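Putative sporulation-specific glycosylase YdhD (Bacillus subtilis subsp. subtilis str. 168, PDB 3CZ8) probably hydrolyses glycosidic bonds in a polysaccharide during sporulation, through a family 18 glycosyl hydrolase domain, and may bind chitin. Local coordinates at residues L148-P153 against G169-V174; S239-Q244 against H278-E283; A196-I201 against M292-E297; V89-T94 against R127-G132. The protein carries 1 engineered substitution. All coordinates share one frame; numbering follows the deposited sequence.

Interaction 1. Residues L148-P153 against G169-V174; sequences LTIAVP and GGIGAV
Ile-150 and Ile-171 meet at the centre of a strand-helix pair, their side chains crossing at about a right angle. Strand 147-153, helix 168-174 and strand 177-181 form one beta-alpha-beta unit of the TIM barrel of this family 18 hydrolase domain. Strand and helix run nearly antiparallel, the short segments making an angle of 152° with axes 9.5 Å apart. Ile-171 has its CG2 branch anti to the backbone N and CG1 beside that N (chi1 -70°), which turns the methyl branch onto the strand. There CG2 of Ile-171 lies 3.7 Å from CG2 of Ile-150, and CD1 of Ile-150 comes to 4.0 Å from CG2 of Ile-171. One methyl of the helix is thus lodged against both branches of the strand isoleucine, whose long arm arrives there with CG1 anti to the backbone N (chi1 -178°). The other arm of Ile-171 runs along the strand, and its CD1 stands 4.2 Å from CG1 of Val-152. At the other end of the contact Leu-148 offers a methyl to the backbone, CD2 lying 3.9 Å from the carbonyl O of Val-174. That oxygen is satisfied by Arg-138 NE, from helix 127-143. Met-178 of the next strand touches both Val-152 and Ile-171, continuing the same apolar layer. Val-152 itself lies about 8 Å, side chain to side chain, from Glu-120, the predicted proton donor. With branched aliphatic groups carrying the contact, the helix is fitted to the barrel wall by shape and by exclusion of water, not by directional bonds.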
loop_
_atom_site.group_PDB
_atom_site.type_symbol
_atom_site.label_atom_id
_atom_site.label_comp_id
_atom_site.label_asym_id
_atom_site.label_seq_id
_atom_site.Cartn_x
_atom_site.Cartn_y
_atom_site.Cartn_z
ATOM N N LEU A 148 12.797 21.847 7.974
ATOM C CA LEU A 148 13.284 20.695 8.730
ATOM C C LEU A 148 12.142 20.044 9.487
ATOM O O LEU A 148 11.502 20.671 10.325
ATOM C CB LEU A 148 14.425 21.082 9.685
ATOM C CG LEU A 148 15.003 19.978 10.586
ATOM C CD1 LEU A 148 15.488 18.787 9.798
ATOM C CD2 LEU A 148 16.119 20.502 11.464
ATOM N N THR A 149 11.871 18.783 9.156
ATOM C CA THR A 149 10.857 18.001 9.853
ATOM C C THR A 149 11.486 16.701 10.344
ATOM O O THR A 149 12.538 16.298 9.859
ATOM C CB THR A 149 9.610 17.692 8.972
ATOM O OG1 THR A 149 9.950 16.723 7.973
ATOM C CG2 THR A 149 9.075 18.947 8.291
ATOM N N ILE A 150 10.841 16.057 11.314
ATOM C CA ILE A 150 11.380 14.852 11.930
ATOM C C ILE A 150 10.259 13.874 12.283
ATOM O O ILE A 150 9.173 14.280 12.716
ATOM C CB ILE A 150 12.247 15.190 13.178
ATOM C CG1 ILE A 150 12.857 13.921 13.790
ATOM C CG2 ILE A 150 11.437 15.991 14.212
ATOM C CD1 ILE A 150 13.898 14.176 14.846
ATOM N N ALA A 151 10.510 12.587 12.051
ATOM C CA ALA A 151 9.614 11.536 12.508
ATOM C C ALA A 151 10.163 11.010 13.831
ATOM O O ALA A 151 11.307 10.558 13.892
ATOM C CB ALA A 151 9.515 10.423 11.466
ATOM N N VAL A 152 9.359 11.115 14.889
ATOM C CA VAL A 152 9.724 10.606 16.220
ATOM C C VAL A 152 8.689 9.584 16.707
ATOM O O VAL A 152 7.522 9.645 16.307
ATOM C CB VAL A 152 9.891 11.750 17.296
ATOM C CG1 VAL A 152 11.038 12.689 16.944
ATOM C CG2 VAL A 152 8.597 12.522 17.505
ATOM N N PRO A 153 9.111 8.626 17.560
ATOM C CA PRO A 153 8.108 7.749 18.168
ATOM C C PRO A 153 7.315 8.489 19.242
ATOM O O PRO A 153 7.819 9.447 19.834
ATOM C CB PRO A 153 8.945 6.628 18.804
ATOM C CG PRO A 153 10.346 6.827 18.318
ATOM C CD PRO A 153 10.474 8.272 17.990
ATOM N N GLY A 169 11.535 18.494 23.810
ATOM C CA GLY A 169 11.703 19.932 24.018
ATOM C C GLY A 169 12.876 20.480 23.235
ATOM O O GLY A 169 12.799 21.577 22.678
ATOM N N GLY A 170 13.958 19.706 23.189
ATOM C CA GLY A 170 15.151 20.069 22.434
ATOM C C GLY A 170 14.988 19.937 20.927
ATOM O O GLY A 170 15.521 20.752 20.168
ATOM N N ILE A 171 14.270 18.900 20.497
ATOM C CA ILE A 171 13.962 18.681 19.077
ATOM C C ILE A 171 12.937 19.710 18.599
ATOM O O ILE A 171 13.125 20.346 17.560
ATOM C CB ILE A 171 13.448 17.236 18.811
ATOM C CG1 ILE A 171 14.579 16.213 18.982
ATOM C CG2 ILE A 171 12.832 17.095 17.405
ATOM C CD1 ILE A 171 14.084 14.767 19.041
ATOM N N GLY A 172 11.864 19.879 19.370
ATOM C CA GLY A 172 10.824 20.863 19.061
ATOM C C GLY A 172 11.320 22.293 18.917
ATOM O O GLY A 172 10.705 23.095 18.216
ATOM N N ALA A 173 12.439 22.602 19.573
ATOM C CA ALA A 173 13.058 23.924 19.497
ATOM C C ALA A 173 13.823 24.139 18.193
ATOM O O ALA A 173 13.944 25.272 17.725
ATOM C CB ALA A 173 13.981 24.148 20.696
ATOM N N VAL A 174 14.347 23.061 17.612
ATOM C CA VAL A 174 15.198 23.187 16.424
ATOM C C VAL A 174 14.552 22.777 15.090
ATOM O O VAL A 174 15.032 23.180 14.034
ATOM C CB VAL A 174 16.572 22.484 16.597
ATOM C CG1 VAL A 174 17.313 23.067 17.779
ATOM C CG2 VAL A 174 16.403 20.982 16.765
#

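Interaction 2. Residues S239-Q244 against H278-E283; sequences SAISNQ and HEVWFE
Val-280 meets Ile-241, and Glu-283 meets Asn-243, where the end of strand 239-241 and the start of helix 243-252 face strand 277-281 and the loop after it, in a domain built on a five-stranded antiparallel sheet. This domain is inserted between barrel strand 217-220 and helix 285-297, consistent with the alpha+beta insertion domain found in many family 18 chitinases. Strand 225-229 lies between 239-241 and 277-281, so the contact reaches past it. Along 278-283, Val-280 turns CG1 to within 4.3 Å of CD1 of Ile-241, and both side chains also pack on Ala-246 of helix 243-252. Trp-281 reaches back along its own strand, its NE1 lying 2.8 Å from OE1 of Glu-279, which it meets on the anti side of the carboxylate and almost in the indole plane. Phe-282 rests its CB 3.5 Å from OD1 of Asn-243. Glu-283 follows, lying side by side with Asn-243 and pointing the same way, the amide and carboxylate planes 70° apart, while its carboxylate goes on to a salt bridge with Lys-291. The amide of Asn-243 works in two directions, since ND2 gives a hydrogen bond to OE1 of Gln-244 of the second subunit. With an alanine at Asn-243, the buried N-H of Glu-283 would probably lose its acceptor, and Gln-244 OE1 of the second subunit its donor. The bond itself runs from Glu-283 N to Asn-243 OD1, 2.9 Å long, bent to 145° at the hydrogen, with the donor standing above the carbonyl plane.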
loop_
_atom_site.group_PDB
_atom_site.type_symbol
_atom_site.label_atom_id
_atom_site.label_comp_id
_atom_site.label_asym_id
_atom_site.label_seq_id
_atom_site.Cartn_x
_atom_site.Cartn_y
_atom_site.Cartn_z
ATOM N N SER A 239 0.513 -11.081 12.116
ATOM C CA SER A 239 0.495 -10.646 10.725
ATOM C C SER A 239 0.180 -9.159 10.649
ATOM O O SER A 239 -0.869 -8.715 11.126
ATOM C CB SER A 239 -0.523 -11.450 9.911
ATOM O OG SER A 239 -0.167 -12.818 9.851
ATOM N N ALA A 240 1.107 -8.406 10.058
ATOM C CA ALA A 240 0.957 -6.973 9.816
ATOM C C ALA A 240 0.149 -6.756 8.545
ATOM O O ALA A 240 0.600 -7.084 7.442
ATOM C CB ALA A 240 2.329 -6.307 9.697
ATOM N N ILE A 241 -1.056 -6.216 8.709
ATOM C CA ILE A 241 -2.000 -6.069 7.605
ATOM C C ILE A 241 -2.537 -4.641 7.542
ATOM O O ILE A 241 -2.525 -3.922 8.544
ATOM C CB ILE A 241 -3.184 -7.093 7.702
ATOM C CG1 ILE A 241 -4.056 -6.839 8.937
ATOM C CG2 ILE A 241 -2.683 -8.543 7.686
ATOM C CD1 ILE A 241 -5.251 -7.759 9.030
ATOM N N SER A 242 -2.991 -4.225 6.364
ATOM C CA SER A 242 -3.554 -2.892 6.192
ATOM C C SER A 242 -4.935 -2.841 6.831
ATOM O O SER A 242 -5.516 -3.880 7.153
ATOM C CB SER A 242 -3.616 -2.499 4.705
ATOM O OG SER A 242 -4.788 -3.002 4.073
ATOM N N ASN A 243 -5.456 -1.634 7.020
ATOM C CA ASN A 243 -6.781 -1.465 7.586
ATOM C C ASN A 243 -7.878 -2.054 6.698
ATOM O O ASN A 243 -8.841 -2.621 7.208
ATOM C CB ASN A 243 -7.038 0.002 7.914
ATOM C CG ASN A 243 -6.124 0.514 9.020
ATOM O OD1 ASN A 243 -5.974 -0.129 10.060
ATOM N ND2 ASN A 243 -5.497 1.662 8.793
ATOM N N GLN A 244 -7.703 -1.947 5.379
ATOM C CA GLN A 244 -8.618 -2.587 4.436
ATOM C C GLN A 244 -8.516 -4.115 4.500
ATOM O O GLN A 244 -9.541 -4.799 4.445
ATOM C CB GLN A 244 -8.402 -2.091 3.005
ATOM C CG GLN A 244 -9.569 -2.443 2.087
ATOM C CD GLN A 244 -9.377 -1.988 0.666
ATOM O OE1 GLN A 244 -9.009 -0.841 0.408
ATOM N NE2 GLN A 244 -9.643 -2.886 -0.276
ATOM N N HIS A 278 -8.269 -16.050 16.493
ATOM C CA HIS A 278 -7.494 -14.891 16.094
ATOM C C HIS A 278 -8.100 -13.635 16.696
ATOM O O HIS A 278 -9.304 -13.581 16.923
ATOM C CB HIS A 278 -7.513 -14.747 14.580
ATOM C CG HIS A 278 -6.688 -15.758 13.854
ATOM N ND1 HIS A 278 -5.506 -15.434 13.224
ATOM C CD2 HIS A 278 -6.882 -17.078 13.634
ATOM C CE1 HIS A 278 -5.002 -16.515 12.655
ATOM N NE2 HIS A 278 -5.816 -17.527 12.892
ATOM N N GLU A 279 -7.264 -12.626 16.939
ATOM C CA GLU A 279 -7.725 -11.312 17.388
ATOM C C GLU A 279 -7.080 -10.237 16.521
ATOM O O GLU A 279 -5.859 -10.222 16.335
ATOM C CB GLU A 279 -7.392 -11.084 18.866
ATOM C CG GLU A 279 -7.977 -9.805 19.452
ATOM C CD GLU A 279 -7.843 -9.730 20.969
ATOM O OE1 GLU A 279 -7.314 -8.717 21.472
ATOM O OE2 GLU A 279 -8.274 -10.677 21.662
ATOM N N VAL A 280 -7.913 -9.352 15.982
ATOM C CA VAL A 280 -7.461 -8.325 15.049
ATOM C C VAL A 280 -7.812 -6.943 15.587
ATOM O O VAL A 280 -8.957 -6.694 15.946
ATOM C CB VAL A 280 -8.081 -8.522 13.633
ATOM C CG1 VAL A 280 -7.535 -7.497 12.627
ATOM C CG2 VAL A 280 -7.842 -9.939 13.125
ATOM N N TRP A 281 -6.809 -6.068 15.657
ATOM C CA TRP A 281 -6.997 -4.646 15.966
ATOM C C TRP A 281 -6.486 -3.795 14.807
ATOM O O TRP A 281 -5.409 -4.054 14.263
ATOM C CB TRP A 281 -6.234 -4.270 17.241
ATOM C CG TRP A 281 -6.818 -4.850 18.486
ATOM C CD1 TRP A 281 -6.589 -6.100 18.994
ATOM C CD2 TRP A 281 -7.730 -4.207 19.387
ATOM N NE1 TRP A 281 -7.307 -6.275 20.152
ATOM C CE2 TRP A 281 -8.018 -5.131 20.416
ATOM C CE3 TRP A 281 -8.348 -2.946 19.415
ATOM C CZ2 TRP A 281 -8.885 -4.830 21.475
ATOM C CZ3 TRP A 281 -9.214 -2.646 20.471
ATOM C CH2 TRP A 281 -9.471 -3.587 21.485
ATOM N N PHE A 282 -7.252 -2.769 14.443
ATOM C CA PHE A 282 -6.957 -1.961 13.267
ATOM C C PHE A 282 -7.556 -0.568 13.430
ATOM O O PHE A 282 -7.852 -0.150 14.547
ATOM C CB PHE A 282 -7.446 -2.656 11.975
ATOM C CG PHE A 282 -8.948 -2.826 11.888
ATOM C CD1 PHE A 282 -9.603 -3.801 12.632
ATOM C CD2 PHE A 282 -9.700 -2.031 11.030
ATOM C CE1 PHE A 282 -10.981 -3.956 12.544
ATOM C CE2 PHE A 282 -11.078 -2.179 10.936
ATOM C CZ PHE A 282 -11.717 -3.137 11.696
ATOM N N GLU A 283 -7.696 0.155 12.322
ATOM C CA GLU A 283 -8.295 1.488 12.311
ATOM C C GLU A 283 -9.397 1.565 11.259
ATOM O O GLU A 283 -9.209 1.119 10.127
ATOM C CB GLU A 283 -7.235 2.545 11.999
ATOM C CG GLU A 283 -6.172 2.723 13.069
ATOM C CD GLU A 283 -6.636 3.559 14.249
ATOM O OE1 GLU A 283 -7.438 4.493 14.051
ATOM O OE2 GLU A 283 -6.185 3.290 15.377
#

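Interaction 3. Residues A196-I201 against M292-E297; sequences APITEI and MQIVRE
With CG1 roughly anti to the backbone N (chi1 -155°), Ile-294 stretches out from helix 285-297 and holds its two branches toward two different isoleucines of helix 198-208. The long arm of Ile-294 ends at CD1, which meets CD1 of Ile-198 at 3.7 Å. The short branch of Ile-294, CG2, lies 3.9 Å from CG2 of Ile-201. Ile-201 makes this possible by setting its own CG2 anti to the backbone N (chi1 -70°), so that the methyl rather than the longer arm faces the other helix. Ile-198 points its CB across the contact rather than at it, and only the terminal methyl swings round to touch. Ile-294 crosses both partners obliquely, reaching between residues one helical turn apart. Backbone bonds are left to each helix: Ile-201 N to Pro-197 O at 3.1 Å closes the first turn of one, and Arg-296 N to Met-292 O continues the other. Charge appears at the margin, where Glu-297 pairs with Arg-202, and Lys-291 binds the carbonyl of Ala-196. Further along helix 198-208, Ile-205 also packs on Ile-294. Helices 198-208 and 285-297 are thus neighbours on the outside of the barrel, and behind the second of them Met-292 and Val-295 rest on Ile-303 of the barrel strand 302-310.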
loop_
_atom_site.group_PDB
_atom_site.type_symbol
_atom_site.label_atom_id
_atom_site.label_comp_id
_atom_site.label_asym_id
_atom_site.label_seq_id
_atom_site.Cartn_x
_atom_site.Cartn_y
_atom_site.Cartn_z
ATOM N N ALA A 196 -3.339 2.175 18.203
ATOM C CA ALA A 196 -3.246 3.577 18.574
ATOM C C ALA A 196 -4.437 3.969 19.449
ATOM O O ALA A 196 -5.337 4.693 18.997
ATOM C CB ALA A 196 -3.174 4.442 17.330
ATOM N N PRO A 197 -4.445 3.493 20.712
ATOM C CA PRO A 197 -5.570 3.805 21.589
ATOM C C PRO A 197 -5.632 5.303 21.868
ATOM O O PRO A 197 -4.589 5.939 22.063
ATOM C CB PRO A 197 -5.260 3.013 22.865
ATOM C CG PRO A 197 -3.804 2.759 22.835
ATOM C CD PRO A 197 -3.414 2.683 21.394
ATOM N N ILE A 198 -6.845 5.855 21.857
ATOM C CA ILE A 198 -7.059 7.302 21.975
ATOM C C ILE A 198 -6.621 7.838 23.348
ATOM O O ILE A 198 -6.275 9.016 23.487
ATOM C CB ILE A 198 -8.531 7.682 21.624
ATOM C CG1 ILE A 198 -8.614 9.090 21.007
ATOM C CG2 ILE A 198 -9.472 7.466 22.823
ATOM C CD1 ILE A 198 -9.103 10.174 21.950
ATOM N N THR A 199 -6.605 6.942 24.333
ATOM C CA THR A 199 -6.138 7.222 25.681
ATOM C C THR A 199 -4.637 7.529 25.693
ATOM O O THR A 199 -4.195 8.472 26.347
ATOM C CB THR A 199 -6.460 6.044 26.640
ATOM O OG1 THR A 199 -6.015 4.809 26.063
ATOM C CG2 THR A 199 -7.961 5.953 26.895
ATOM N N GLU A 200 -3.862 6.752 24.943
ATOM C CA GLU A 200 -2.421 6.969 24.876
ATOM C C GLU A 200 -2.029 8.134 23.956
ATOM O O GLU A 200 -0.983 8.755 24.150
ATOM C CB GLU A 200 -1.696 5.679 24.486
ATOM C CG GLU A 200 -1.820 4.538 25.493
ATOM C CD GLU A 200 -1.321 4.896 26.892
ATOM O OE1 GLU A 200 -0.201 5.442 27.025
ATOM O OE2 GLU A 200 -2.058 4.617 27.863
ATOM N N ILE A 201 -2.872 8.417 22.962
ATOM C CA ILE A 201 -2.701 9.570 22.072
ATOM C C ILE A 201 -2.891 10.863 22.867
ATOM O O ILE A 201 -2.106 11.808 22.722
ATOM C CB ILE A 201 -3.679 9.497 20.856
ATOM C CG1 ILE A 201 -3.271 8.363 19.911
ATOM C CG2 ILE A 201 -3.738 10.817 20.074
ATOM C CD1 ILE A 201 -4.352 7.993 18.931
ATOM N N MET A 292 -8.549 12.958 14.125
ATOM C CA MET A 292 -8.662 14.326 13.612
ATOM C C MET A 292 -9.375 15.237 14.625
ATOM O O MET A 292 -9.058 16.418 14.731
ATOM C CB MET A 292 -9.345 14.360 12.235
ATOM C CG MET A 292 -9.440 15.756 11.588
ATOM S SD MET A 292 -7.907 16.725 11.552
ATOM C CE MET A 292 -7.396 16.552 9.858
ATOM N N GLN A 293 -10.305 14.660 15.381
ATOM C CA GLN A 293 -11.023 15.359 16.440
ATOM C C GLN A 293 -10.116 15.813 17.587
ATOM O O GLN A 293 -10.233 16.948 18.041
ATOM C CB GLN A 293 -12.162 14.492 16.979
ATOM C CG GLN A 293 -13.443 14.559 16.160
ATOM C CD GLN A 293 -14.506 13.595 16.665
ATOM O OE1 GLN A 293 -14.722 13.465 17.874
ATOM N NE2 GLN A 293 -15.173 12.910 15.738
ATOM N N ILE A 294 -9.212 14.939 18.036
ATOM C CA ILE A 294 -8.269 15.287 19.110
ATOM C C ILE A 294 -7.154 16.226 18.630
ATOM O O ILE A 294 -6.553 16.953 19.425
ATOM C CB ILE A 294 -7.709 14.033 19.847
ATOM C CG1 ILE A 294 -7.276 14.404 21.269
ATOM C CG2 ILE A 294 -6.587 13.355 19.053
ATOM C CD1 ILE A 294 -7.050 13.235 22.189
ATOM N N VAL A 295 -6.898 16.214 17.324
ATOM C CA VAL A 295 -5.986 17.161 16.699
ATOM C C VAL A 295 -6.625 18.552 16.728
ATOM O O VAL A 295 -5.958 19.540 17.057
ATOM C CB VAL A 295 -5.590 16.702 15.267
ATOM C CG1 VAL A 295 -5.150 17.870 14.377
ATOM C CG2 VAL A 295 -4.487 15.646 15.347
ATOM N N ARG A 296 -7.923 18.601 16.432
ATOM C CA ARG A 296 -8.688 19.846 16.437
ATOM C C ARG A 296 -8.924 20.376 17.850
ATOM O O ARG A 296 -8.863 21.584 18.071
ATOM C CB ARG A 296 -10.020 19.662 15.706
ATOM C CG ARG A 296 -9.884 19.553 14.197
ATOM C CD ARG A 296 -11.210 19.205 13.539
ATOM N NE ARG A 296 -12.041 20.386 13.323
ATOM C CZ ARG A 296 -13.249 20.369 12.767
ATOM N NH1 ARG A 296 -13.791 19.226 12.364
ATOM N NH2 ARG A 296 -13.919 21.504 12.614
ATOM N N GLU A 297 -9.186 19.462 18.788
ATOM C CA GLU A 297 -9.358 19.772 20.211
ATOM C C GLU A 297 -8.136 20.483 20.811
ATOM O O GLU A 297 -8.280 21.419 21.597
ATOM C CB GLU A 297 -9.658 18.487 21.000
ATOM C CG GLU A 297 -9.958 18.693 22.493
ATOM C CD GLU A 297 -9.936 17.401 23.313
ATOM O OE1 GLU A 297 -9.707 17.488 24.540
ATOM O OE2 GLU A 297 -10.151 16.306 22.750
#

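Interaction 4. Residues V89-T94 against R127-G132; sequences VLNNPT and RDLFTG
Asn-91 ND2 is held by two acceptors, the carbonyl O of His-87 and the carboxylate of Asp-126, and this grip fixes the amide beside Leu-129. The other amide atom of Asn-91, OD1, lies 3.4 Å from CD1 of Leu-129, a contact of packing in which the two side chains cross at about a right angle. The same CD1 of Leu-129 stands 3.6 Å from the carbonyl O of Leu-90, so Leu-129 covers the last turn of helix 83-90. From that turn Leu-90 reaches back toward helix 127-143. Its CG lies beside the backbone N (chi1 -69°), which sends the two methyls along the second helix: CD1 of Leu-90 comes 3.9 Å from CB of Phe-130, while its CD2 lies 3.8 Å from the carbonyl O of Leu-129. CB of Leu-90 and CB of Leu-129 stand 4.2 Å apart, a close approach of the two backbones. Replacing Leu-90 by a glycine would probably open a gap beside Phe-130 CB and between the two helices, leaving Leu-129 to Asn-91 and the backbone O. Phe-130 lies about 9 Å, side chain to side chain, from Glu-120, the predicted proton donor. Leucine methyls set against carbonyl oxygens and against apolar carbons give a seam held by van der Waals contact, and the polar hold on the turn comes from Asn-91 at its exposed edge.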
loop_
_atom_site.group_PDB
_atom_site.type_symbol
_atom_site.label_atom_id
_atom_site.label_comp_id
_atom_site.label_asym_id
_atom_site.label_seq_id
_atom_site.Cartn_x
_atom_site.Cartn_y
_atom_site.Cartn_z
ATOM N N VAL A 89 27.772 8.146 13.500
ATOM C CA VAL A 89 27.601 9.476 12.920
ATOM C C VAL A 89 27.516 10.540 14.020
ATOM O O VAL A 89 28.240 11.541 13.979
ATOM C CB VAL A 89 26.353 9.532 12.002
ATOM C CG1 VAL A 89 26.024 10.964 11.611
ATOM C CG2 VAL A 89 26.572 8.690 10.757
ATOM N N LEU A 90 26.654 10.303 15.009
ATOM C CA LEU A 90 26.402 11.261 16.086
ATOM C C LEU A 90 27.599 11.501 17.018
ATOM O O LEU A 90 27.646 12.515 17.718
ATOM C CB LEU A 90 25.165 10.848 16.901
ATOM C CG LEU A 90 23.792 10.937 16.214
ATOM C CD1 LEU A 90 22.681 10.510 17.160
ATOM C CD2 LEU A 90 23.512 12.330 15.655
ATOM N N ASN A 91 28.562 10.579 17.012
ATOM C CA ASN A 91 29.735 10.671 17.882
ATOM C C ASN A 91 31.024 11.092 17.161
ATOM O O ASN A 91 32.040 11.370 17.802
ATOM C CB ASN A 91 29.932 9.367 18.657
ATOM C CG ASN A 91 28.871 9.158 19.717
ATOM O OD1 ASN A 91 29.078 9.478 20.887
ATOM N ND2 ASN A 91 27.722 8.628 19.314
ATOM N N ASN A 92 30.976 11.133 15.834
ATOM C CA ASN A 92 32.064 11.688 15.039
ATOM C C ASN A 92 31.637 13.044 14.471
ATOM O O ASN A 92 30.810 13.092 13.558
ATOM C CB ASN A 92 32.474 10.712 13.924
ATOM C CG ASN A 92 33.640 11.223 13.076
ATOM O OD1 ASN A 92 34.415 12.083 13.499
ATOM N ND2 ASN A 92 33.773 10.672 11.874
ATOM N N PRO A 93 32.188 14.150 15.025
ATOM C CA PRO A 93 31.858 15.520 14.605
ATOM C C PRO A 93 32.104 15.790 13.125
ATOM O O PRO A 93 31.360 16.553 12.515
ATOM C CB PRO A 93 32.775 16.387 15.476
ATOM C CG PRO A 93 33.022 15.550 16.687
ATOM C CD PRO A 93 33.155 14.157 16.137
ATOM N N THR A 94 33.129 15.154 12.563
ATOM C CA THR A 94 33.407 15.220 11.133
ATOM C C THR A 94 32.268 14.576 10.333
ATOM O O THR A 94 31.847 15.121 9.312
ATOM C CB THR A 94 34.751 14.528 10.787
ATOM O OG1 THR A 94 35.758 14.935 11.723
ATOM C CG2 THR A 94 35.205 14.881 9.371
ATOM N N ARG A 127 21.322 11.304 23.041
ATOM C CA ARG A 127 20.142 12.152 23.028
ATOM C C ARG A 127 20.448 13.637 22.799
ATOM O O ARG A 127 19.776 14.285 21.991
ATOM C CB ARG A 127 19.258 11.876 24.255
ATOM C CG ARG A 127 19.547 12.626 25.541
ATOM C CD ARG A 127 18.404 13.568 25.872
ATOM N NE ARG A 127 17.110 12.889 25.863
ATOM C CZ ARG A 127 16.018 13.320 26.493
ATOM N NH1 ARG A 127 16.038 14.439 27.206
ATOM N NH2 ARG A 127 14.896 12.620 26.406
ATOM N N ASP A 128 21.475 14.153 23.470
ATOM C CA ASP A 128 21.896 15.531 23.303
ATOM C C ASP A 128 22.701 15.709 22.018
ATOM O O ASP A 128 22.702 16.790 21.423
ATOM C CB ASP A 128 22.670 16.002 24.541
ATOM C CG ASP A 128 21.761 16.222 25.746
ATOM O OD1 ASP A 128 22.282 16.447 26.861
ATOM O OD2 ASP A 128 20.521 16.171 25.580
ATOM N N LEU A 129 23.357 14.638 21.581
ATOM C CA LEU A 129 24.101 14.639 20.322
ATOM C C LEU A 129 23.176 14.661 19.115
ATOM O O LEU A 129 23.509 15.247 18.079
ATOM C CB LEU A 129 25.036 13.428 20.242
ATOM C CG LEU A 129 26.142 13.329 21.300
ATOM C CD1 LEU A 129 26.814 11.972 21.220
ATOM C CD2 LEU A 129 27.173 14.451 21.163
ATOM N N PHE A 130 22.021 14.011 19.257
ATOM C CA PHE A 130 20.985 14.010 18.223
ATOM C C PHE A 130 20.374 15.400 18.089
ATOM O O PHE A 130 20.223 15.895 16.978
ATOM C CB PHE A 130 19.907 12.953 18.518
ATOM C CG PHE A 130 18.921 12.741 17.396
ATOM C CD1 PHE A 130 17.593 12.444 17.676
ATOM C CD2 PHE A 130 19.314 12.839 16.064
ATOM C CE1 PHE A 130 16.674 12.239 16.653
ATOM C CE2 PHE A 130 18.395 12.652 15.037
ATOM C CZ PHE A 130 17.078 12.347 15.333
ATOM N N THR A 131 20.049 16.023 19.222
ATOM C CA THR A 131 19.546 17.397 19.256
ATOM C C THR A 131 20.538 18.380 18.623
ATOM O O THR A 131 20.144 19.234 17.821
ATOM C CB THR A 131 19.207 17.828 20.695
ATOM O OG1 THR A 131 18.334 16.856 21.280
ATOM C CG2 THR A 131 18.524 19.200 20.726
ATOM N N GLY A 132 21.814 18.232 18.977
ATOM C CA GLY A 132 22.896 19.045 18.429
ATOM C C GLY A 132 23.054 18.900 16.925
ATOM O O GLY A 132 23.240 19.895 16.219
#

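Along the chain, interaction 4 closes first, interaction 1 follows, and interaction 3 encloses interaction 2. Interactions 4 and 1 are neighbours, with centres about 14 Å apart; helix 127-143 leads into strand 147-153, and Phe-130 CZ packs 3.7 Å from Ile-150 CD1, so one apolar layer runs through both. Interactions 2 and 3 also touch, through Glu-283 and Ala-196, because strand 277-281 of the inserted sheet returns to the barrel as helix 285-297; both border the second subunit. Interactions 2 and 4 lie farthest apart, about 37 Å between centres. Interaction 1 seats a helix on a barrel strand, interactions 3 and 4 join outer helices, and interaction 2 ties parts of the inserted domain together.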